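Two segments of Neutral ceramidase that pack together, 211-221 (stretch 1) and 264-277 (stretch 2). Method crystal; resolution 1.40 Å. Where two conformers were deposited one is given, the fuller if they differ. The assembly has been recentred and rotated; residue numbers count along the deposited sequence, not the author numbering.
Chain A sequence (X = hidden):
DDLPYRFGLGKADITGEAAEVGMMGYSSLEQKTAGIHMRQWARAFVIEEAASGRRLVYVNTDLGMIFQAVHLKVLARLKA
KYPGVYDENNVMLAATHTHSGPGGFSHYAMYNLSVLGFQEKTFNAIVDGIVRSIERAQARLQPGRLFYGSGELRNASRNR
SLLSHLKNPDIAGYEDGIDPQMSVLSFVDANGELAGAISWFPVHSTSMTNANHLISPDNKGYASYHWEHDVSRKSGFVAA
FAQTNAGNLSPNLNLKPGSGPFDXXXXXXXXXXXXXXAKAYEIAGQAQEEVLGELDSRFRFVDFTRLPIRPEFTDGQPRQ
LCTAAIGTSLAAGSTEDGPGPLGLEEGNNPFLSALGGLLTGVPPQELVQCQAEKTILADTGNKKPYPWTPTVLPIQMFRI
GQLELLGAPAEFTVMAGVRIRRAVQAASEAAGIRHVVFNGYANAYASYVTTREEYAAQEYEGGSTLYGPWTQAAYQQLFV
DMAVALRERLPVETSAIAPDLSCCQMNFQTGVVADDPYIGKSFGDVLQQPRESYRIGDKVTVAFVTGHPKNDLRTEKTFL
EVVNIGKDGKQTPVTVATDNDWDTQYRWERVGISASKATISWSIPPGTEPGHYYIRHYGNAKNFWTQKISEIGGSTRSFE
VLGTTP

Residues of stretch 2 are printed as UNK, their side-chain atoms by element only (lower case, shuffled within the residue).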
ATOM      1  N   ALA A 211      -0.153  16.802   6.680  1.00 17.81           N
ATOM      2  CA  ALA A 211       0.903  17.779   6.982  1.00 17.21           C
ATOM      3  C   ALA A 211       2.316  17.230   6.775  1.00 16.75           C
ATOM      4  O   ALA A 211       3.294  17.997   6.764  1.00 17.65           O
ATOM      5  CB  ALA A 211       0.766  18.270   8.410  1.00 17.85           C
ATOM      6  N   ASN A 212       2.411  15.920   6.609  1.00 14.99           N
ATOM      7  CA  ASN A 212       3.703  15.276   6.501  1.00 13.71           C
ATOM      8  C   ASN A 212       4.154  15.212   5.046  1.00 14.10           C
ATOM      9  O   ASN A 212       3.345  14.953   4.148  1.00 15.04           O
ATOM     10  CB  ASN A 212       3.620  13.859   7.062  1.00 14.25           C
ATOM     11  CG  ASN A 212       4.784  13.000   6.599  1.00 13.72           C
ATOM     12  OD1 ASN A 212       5.927  13.214   6.980  1.00 14.22           O
ATOM     13  ND2 ASN A 212       4.483  12.026   5.747  1.00 14.24           N
ATOM     14  N   HIS A 213       5.454  15.400   4.825  1.00 13.23           N
ATOM     15  CA  HIS A 213       5.981  15.376   3.466  1.00 13.26           C
ATOM     16  C   HIS A 213       7.008  14.279   3.251  1.00 13.39           C
ATOM     17  O   HIS A 213       7.520  14.120   2.135  1.00 14.29           O
ATOM     18  CB  HIS A 213       6.560  16.746   3.124  1.00 13.99           C
ATOM     19  CG  HIS A 213       5.528  17.831   3.045  1.00 16.55           C
ATOM     20  ND1 HIS A 213       5.202  18.630   4.119  1.00 22.44           N
ATOM     21  CD2 HIS A 213       4.777  18.270   2.011  1.00 19.05           C
ATOM     22  CE1 HIS A 213       4.270  19.499   3.755  1.00 18.67           C
ATOM     23  NE2 HIS A 213       3.994  19.301   2.481  1.00 21.26           N
ATOM     24  N   LEU A 214       7.300  13.501   4.299  1.00 13.11           N
ATOM     25  CA  LEU A 214       8.270  12.415   4.154  1.00 12.83           C
ATOM     26  C   LEU A 214       7.588  11.130   3.705  1.00 12.34           C
ATOM     27  O   LEU A 214       6.516  10.782   4.208  1.00 12.05           O
ATOM     28  CB  LEU A 214       8.962  12.131   5.482  1.00 11.72           C
ATOM     29  CG  LEU A 214       9.753  13.298   6.091  1.00 12.83           C
ATOM     30  CD1 LEU A 214      10.465  12.804   7.351  1.00 15.33           C
ATOM     31  CD2 LEU A 214      10.750  13.927   5.108  1.00 13.95           C
ATOM     32  N   ILE A 215       8.214  10.426   2.765  1.00 12.01           N
ATOM     33  CA  ILE A 215       7.702   9.124   2.343  1.00 11.61           C
ATOM     34  C   ILE A 215       7.684   8.187   3.518  1.00 11.21           C
ATOM     35  O   ILE A 215       8.650   8.089   4.282  1.00 10.79           O
ATOM     36  CB  ILE A 215       8.540   8.543   1.185  1.00 10.96           C
ATOM     37  CG1 ILE A 215       8.267   9.366  -0.069  1.00 12.14           C
ATOM     38  CG2 ILE A 215       8.215   7.064   0.974  1.00 12.64           C
ATOM     39  CD1 ILE A 215       9.049   8.927  -1.320  1.00 12.87           C
ATOM     40  N   SER A 216       6.557   7.491   3.674  1.00 10.51           N
ATOM     41  CA  SER A 216       6.442   6.546   4.775  1.00 10.52           C
ATOM     42  C   SER A 216       5.406   5.477   4.438  1.00 11.02           C
ATOM     43  O   SER A 216       4.389   5.769   3.810  1.00 11.89           O
ATOM     44  CB  SER A 216       5.988   7.271   6.050  1.00 11.70           C
ATOM     45  OG  SER A 216       5.660   6.344   7.077  1.00 13.22           O
ATOM     46  N   PRO A 217       5.667   4.239   4.861  1.00 11.41           N
ATOM     47  CA  PRO A 217       4.690   3.164   4.733  1.00 10.75           C
ATOM     48  C   PRO A 217       3.693   3.133   5.909  1.00 11.45           C
ATOM     49  O   PRO A 217       2.875   2.199   5.990  1.00 11.43           O
ATOM     50  CB  PRO A 217       5.574   1.920   4.735  1.00 11.76           C
ATOM     51  CG  PRO A 217       6.692   2.279   5.714  1.00 11.98           C
ATOM     52  CD  PRO A 217       6.934   3.756   5.443  1.00 11.50           C
ATOM     53  N   ASP A 218       3.764   4.141   6.786  1.00 11.12           N
ATOM     54  CA  ASP A 218       2.717   4.396   7.794  1.00 11.82           C
ATOM     55  C   ASP A 218       2.575   3.255   8.783  1.00 10.64           C
ATOM     56  O   ASP A 218       3.536   2.522   8.996  1.00 12.16           O
ATOM     57  CB  ASP A 218       1.400   4.764   7.099  1.00 12.17           C
ATOM     58  CG  ASP A 218       0.490   5.636   7.962  1.00 14.52           C
ATOM     59  OD1 ASP A 218      -0.251   5.091   8.823  1.00 15.12           O
ATOM     60  OD2 ASP A 218       0.502   6.875   7.768  1.00 13.91           O
ATOM     61  N   ASN A 219       1.410   3.102   9.423  1.00 10.78           N
ATOM     62  CA  ASN A 219       1.378   2.204  10.561  1.00 11.52           C
ATOM     63  C   ASN A 219       1.581   0.729  10.186  1.00 11.45           C
ATOM     64  O   ASN A 219       2.260  -0.021  10.904  1.00 13.15           O
ATOM     65  CB  ASN A 219       0.154   2.444  11.460  1.00 11.87           C
ATOM     66  CG  ASN A 219      -1.181   2.281  10.749  1.00 13.40           C
ATOM     67  OD1 ASN A 219      -1.459   1.232  10.167  1.00 16.94           O
ATOM     68  ND2 ASN A 219      -2.061   3.295  10.875  1.00 13.67           N
ATOM     69  N   LYS A 220       1.014   0.292   9.060  1.00 12.24           N
ATOM     70  CA  LYS A 220       1.236  -1.102   8.631  1.00 11.39           C
ATOM     71  C   LYS A 220       2.670  -1.335   8.230  1.00 11.58           C
ATOM     72  O   LYS A 220       3.247  -2.376   8.522  1.00 11.61           O
ATOM     73  CB  LYS A 220       0.265  -1.475   7.504  1.00 11.53           C
ATOM     74  CG  LYS A 220      -1.204  -1.635   8.059  1.00 11.53           C
ATOM     75  CD  LYS A 220      -2.109  -2.249   7.006  1.00 12.88           C
ATOM     76  CE  LYS A 220      -3.511  -2.559   7.603  1.00 13.95           C
ATOM     77  NZ  LYS A 220      -3.431  -3.641   8.640  1.00 14.37           N
ATOM     78  N   GLY A 221       3.279  -0.320   7.634  1.00 11.73           N
ATOM     79  CA  GLY A 221       4.694  -0.403   7.287  1.00 11.39           C
ATOM     80  C   GLY A 221       5.573  -0.481   8.525  1.00 11.89           C
ATOM     81  O   GLY A 221       6.620  -1.171   8.491  1.00 12.18           O
ATOM     82  N   UNK A 264       2.203  14.022  18.048  1.00 24.09           N
ATOM     83  CA  UNK A 264       3.307  13.498  17.272  1.00 21.55           C
ATOM     84  C   UNK A 264       2.829  12.352  16.378  1.00 18.90           C
ATOM     85  O   UNK A 264       2.513  11.250  16.843  1.00 18.51           O
ATOM     86  c   UNK A 264       5.772  12.878  17.447  1.00 22.44           C
ATOM     87  o   UNK A 264       6.826  13.446  17.780  1.00 26.90           O
ATOM     88  c   UNK A 264       4.469  13.095  18.198  1.00 21.94           C
ATOM     89  n   UNK A 264       5.715  12.070  16.437  1.00 18.75           N
ATOM     90  N   UNK A 265       2.771  12.630  15.078  1.00 16.99           N
ATOM     91  CA  UNK A 265       2.315  11.625  14.109  0.50 16.35           C
ATOM     92  C   UNK A 265       3.273  10.424  13.987  1.00 16.04           C
ATOM     93  O   UNK A 265       2.832   9.304  13.693  1.00 15.53           O
ATOM     94  c   UNK A 265       2.931  13.866  10.949  0.50 16.94           C
ATOM     95  c   UNK A 265       2.032  12.275  12.748  0.50 16.78           C
ATOM     96  o   UNK A 265       1.942  13.622  10.220  0.50 17.21           O
ATOM     97  c   UNK A 265       3.229  12.999  12.165  0.50 16.81           C
ATOM     98  o   UNK A 265       3.733  14.793  10.708  0.50 19.28           O
ATOM     99  N   UNK A 266       4.560  10.650  14.198  1.00 15.78           N
ATOM    100  CA  UNK A 266       5.494   9.536  14.210  1.00 15.42           C
ATOM    101  C   UNK A 266       5.218   8.609  15.394  1.00 15.48           C
ATOM    102  O   UNK A 266       5.225   7.391  15.231  1.00 14.59           O
ATOM    103  c   UNK A 266       6.944  10.031  14.254  1.00 16.83           C
ATOM    104  c   UNK A 266       7.339  10.845  13.047  1.00 16.14           C
ATOM    105  c   UNK A 266       8.135  10.968  10.753  1.00 18.61           C
ATOM    106  c   UNK A 266       7.689  12.994  11.973  1.00 19.08           C
ATOM    107  c   UNK A 266       8.095  12.350  10.793  1.00 18.50           C
ATOM    108  c   UNK A 266       7.310  12.235  13.097  1.00 18.07           C
ATOM    109  c   UNK A 266       7.752  10.227  11.872  1.00 17.61           C
ATOM    110  N   UNK A 267       5.000   9.184  16.580  1.00 14.68           N
ATOM    111  CA  UNK A 267       4.635   8.378  17.757  1.00 15.03           C
ATOM    112  C   UNK A 267       3.354   7.584  17.472  1.00 14.34           C
ATOM    113  O   UNK A 267       3.258   6.400  17.849  1.00 14.06           O
ATOM    114  o   UNK A 267       6.762   9.488  19.187  1.00 22.15           O
ATOM    115  c   UNK A 267       5.637   9.882  19.572  1.00 18.76           C
ATOM    116  c   UNK A 267       4.375   9.263  18.989  1.00 16.47           C
ATOM    117  o   UNK A 267       5.505  10.763  20.453  1.00 23.14           O
ATOM    118  N   UNK A 268       2.378   8.242  16.848  1.00 14.40           N
ATOM    119  CA  UNK A 268       1.074   7.600  16.529  1.00 13.63           C
ATOM    120  C   UNK A 268       1.267   6.439  15.553  1.00 14.59           C
ATOM    121  O   UNK A 268       0.683   5.373  15.719  1.00 14.62           O
ATOM    122  o   UNK A 268      -0.920  10.722  16.434  1.00 18.59           O
ATOM    123  c   UNK A 268       0.072   8.585  15.927  1.00 14.49           C
ATOM    124  c   UNK A 268      -0.317   9.719  16.878  1.00 15.06           C
ATOM    125  n   UNK A 268      -0.040   9.564  18.164  1.00 13.95           N
ATOM    126  N   UNK A 269       2.092   6.663  14.532  1.00 14.12           N
ATOM    127  CA  UNK A 269       2.395   5.637  13.527  1.00 13.84           C
ATOM    128  C   UNK A 269       3.020   4.406  14.183  1.00 13.32           C
ATOM    129  O   UNK A 269       2.615   3.260  13.918  1.00 13.42           O
ATOM    130  o   UNK A 269       2.692   7.274  11.740  1.00 15.04           O
ATOM    131  c   UNK A 269       3.349   6.213  12.438  1.00 14.13           C
ATOM    132  c   UNK A 269       3.738   5.144  11.441  1.00 14.33           C
ATOM    133  N   UNK A 270       3.994   4.664  15.048  1.00 13.74           N
ATOM    134  CA  UNK A 270       4.684   3.597  15.774  0.60 14.32           C
ATOM    135  C   UNK A 270       3.722   2.842  16.706  1.00 14.66           C
ATOM    136  O   UNK A 270       3.726   1.626  16.748  1.00 13.82           O
ATOM    137  c   UNK A 270       5.862   4.186  16.567  0.60 14.49           C
ATOM    138  c   UNK A 270       8.042   3.790  17.778  0.60 17.20           C
ATOM    139  n   UNK A 270      10.826   2.024  19.395  0.60 26.53           N
ATOM    140  n   UNK A 270       8.887   2.801  18.445  0.60 22.64           N
ATOM    141  c   UNK A 270       6.804   3.141  17.159  0.60 15.90           C
ATOM    142  c   UNK A 270      10.158   2.997  18.800  0.60 25.39           C
ATOM    143  n   UNK A 270      10.767   4.154  18.560  0.60 26.24           N
ATOM    144  N   UNK A 271       2.898   3.582  17.439  1.00 14.13           N
ATOM    145  CA  UNK A 271       1.982   2.973  18.396  1.00 15.28           C
ATOM    146  C   UNK A 271       0.927   2.101  17.726  1.00 15.30           C
ATOM    147  O   UNK A 271       0.702   0.979  18.162  1.00 14.69           O
ATOM    148  c   UNK A 271       0.873   2.557  21.311  1.00 20.69           C
ATOM    149  o   UNK A 271       2.106   2.503  21.528  1.00 19.93           O
ATOM    150  c   UNK A 271       1.318   4.046  19.248  1.00 16.16           C
ATOM    151  o   UNK A 271       0.058   1.846  21.947  1.00 23.14           O
ATOM    152  c   UNK A 271       0.297   3.519  20.273  1.00 17.39           C
ATOM    153  N   UNK A 272       0.278   2.618  16.689  1.00 14.71           N
ATOM    154  CA  UNK A 272      -0.764   1.844  15.979  1.00 15.10           C
ATOM    155  C   UNK A 272      -0.120   0.667  15.251  1.00 14.91           C
ATOM    156  O   UNK A 272      -0.674  -0.439  15.202  1.00 14.61           O
ATOM    157  c   UNK A 272      -2.663   1.950  14.192  1.00 15.46           C
ATOM    158  c   UNK A 272      -1.629   2.758  15.044  1.00 15.53           C
ATOM    159  c   UNK A 272      -2.317   3.862  15.859  1.00 14.76           C
ATOM    160  c   UNK A 272      -3.224   3.325  17.031  1.00 17.55           C
ATOM    161  N   UNK A 273       1.074   0.876  14.691  1.00 14.41           N
ATOM    162  CA  UNK A 273       1.824  -0.252  14.143  1.00 14.44           C
ATOM    163  C   UNK A 273       2.131  -1.313  15.172  1.00 14.03           C
ATOM    164  O   UNK A 273       1.958  -2.511  14.918  1.00 14.39           O
ATOM    165  N   UNK A 274       2.582  -0.884  16.337  1.00 13.97           N
ATOM    166  CA  UNK A 274       2.899  -1.847  17.402  0.60 13.67           C
ATOM    167  C   UNK A 274       1.671  -2.614  17.869  1.00 13.30           C
ATOM    168  O   UNK A 274       1.778  -3.803  18.181  1.00 14.12           O
ATOM    169  c   UNK A 274       5.513   0.050  19.534  0.60 14.32           C
ATOM    170  c   UNK A 274       5.911  -1.991  18.146  0.60 14.96           C
ATOM    171  c   UNK A 274       5.016  -0.778  18.360  0.60 13.02           C
ATOM    172  c   UNK A 274       3.559  -1.169  18.595  0.60 13.52           C
ATOM    173  N   UNK A 275       0.515  -1.952  17.926  1.00 13.28           N
ATOM    174  CA  UNK A 275      -0.712  -2.647  18.346  1.00 12.88           C
ATOM    175  C   UNK A 275      -1.063  -3.778  17.381  1.00 13.22           C
ATOM    176  O   UNK A 275      -1.387  -4.896  17.801  1.00 14.21           O
ATOM    177  c   UNK A 275      -3.173   2.283  21.209  1.00 17.48           C
ATOM    178  c   UNK A 275      -1.877  -1.668  18.497  1.00 12.67           C
ATOM    179  n   UNK A 275      -2.420   1.261  20.814  1.00 18.67           N
ATOM    180  c   UNK A 275      -2.784   0.271  19.801  1.00 15.97           C
ATOM    181  n   UNK A 275      -2.693   3.121  22.129  1.00 18.22           N
ATOM    182  n   UNK A 275      -4.382   2.488  20.690  1.00 18.76           N
ATOM    183  c   UNK A 275      -1.686  -0.745  19.690  1.00 13.13           C
ATOM    184  N   UNK A 276      -0.875  -3.514  16.091  1.00 12.99           N
ATOM    185  CA  UNK A 276      -1.127  -4.543  15.057  1.00 13.50           C
ATOM    186  C   UNK A 276      -0.090  -5.638  15.133  1.00 13.39           C
ATOM    187  O   UNK A 276      -0.425  -6.822  15.080  1.00 13.61           O
ATOM    188  n   UNK A 276      -1.697  -1.067  12.141  1.00 16.03           N
ATOM    189  c   UNK A 276      -2.229  -2.284  12.145  1.00 14.67           C
ATOM    190  c   UNK A 276      -1.131  -3.936  13.653  1.00 13.80           C
ATOM    191  o   UNK A 276      -2.617  -2.838  11.132  1.00 15.48           O
ATOM    192  c   UNK A 276      -2.308  -2.989  13.457  1.00 15.27           C
ATOM    193  N   UNK A 277       1.175  -5.239  15.242  1.00 14.03           N
ATOM    194  CA  UNK A 277       2.253  -6.200  15.355  1.00 13.98           C
ATOM    195  C   UNK A 277       2.007  -7.156  16.524  1.00 14.62           C
ATOM    196  O   UNK A 277       2.176  -8.374  16.381  1.00 14.64           O
ATOM    197  c   UNK A 277       5.802  -7.540  17.918  1.00 15.62           C
ATOM    198  c   UNK A 277       6.117  -8.396  15.692  1.00 16.04           C
ATOM    199  c   UNK A 277       5.216  -7.406  15.217  1.00 15.33           C
ATOM    200  c   UNK A 277       3.613  -5.526  15.580  1.00 14.40           C
ATOM    201  c   UNK A 277       6.396  -8.461  17.053  1.00 16.47           C
ATOM    202  c   UNK A 277       4.913  -6.582  17.434  1.00 14.81           C
ATOM    203  c   UNK A 277       4.635  -6.493  16.083  1.00 15.04           C
TER
HETATM  204  O   HOH W   1       6.476  15.016   8.935  1.00 22.03           O

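Position 264 has two side-chain carbons, the second carrying an oxygen and a nitrogen, and touches nothing on stretch 1: Asn 264, the N-cap of the helix that follows. At 265 three carbons end in two oxygens. One of those oxygens lies 3.6 Å from CB of Asn 212, and the other accepts a hydrogen bond from water 1, which also donates to OD1 of Asn 212. This is Glu 265, which touches the loop directly and is also linked to it through the water.

Position 266 carries one carbon and a six-carbon ring with no heteroatom, so it is Phe 266. Its CB points sideways, but the ring brings CZ to 4.2 Å from CD1 of Leu 214, which lies at the ring edge. Position 267, two carbons with two oxygens on the second, is out of reach: Asp 267. Position 268, two carbons with one oxygen and one nitrogen, leads away: Asn 268.

At 269 a single carbon forks into an oxygen and a carbon, the mark of Thr 269. Its OG1 donates to O of Glu 265 at 2.8 Å, which satisfies the hydroxyl within the helix, while CG2 packs 3.5 Å from C of Asp 218.

Position 270 runs three carbons, a nitrogen, then a carbon with two more nitrogens; Arg 270 points away and is exposed. Position 271 has three carbons ending in two oxygens, also pointing away: Glu 271. Position 272 has four carbons, forked at the first, one arm two carbons long: Ile 272. Its CG2 sits 3.6 Å from ND2 of Asn 219, whereas the longer arm leads away.

Position 273 has no side-chain atoms, hence Gly 273, and its CA is 3.3 Å from O of Asn 219. An ideal CB here would fall 2.8 Å from that same oxygen, a clash, so the bare backbone is what fits this close approach. Position 274, four carbons forked at the second, points away: Leu 274. Position 275 again runs three carbons, a nitrogen, then a carbon with two more nitrogens; Arg 275 stays out of reach of stretch 1 and forms a salt bridge with Glu 271, NE to OE2 at 2.8 Å.

At 276 three carbons end in one oxygen and one nitrogen: Gln 276. Both ends of the amide are used, NE2 donating to OD1 of Asn 219 at 3.0 Å and OE1 accepting from NZ of Lys 220 at 2.7 Å. Position 277, one carbon and a six-carbon ring, is out of reach: Phe 277.

The rule is a polar knob in a helical hole. Asn 219 sits among Thr 269, Ile 272, Gly 273 and Gln 276, and the CA atoms of Asn 219 and Gly 273 come within 4.4 Å. Gln 276 gives the knob a specific polar partner, and Lys 220, whose CB points away, extends its end back to the same amide. Near the helix start the fit is looser, with an apolar touch at Phe 266 and a water between Glu 265 and Asn 212.

Stretch 2 (264-277) NEFDNTREIGLRQF
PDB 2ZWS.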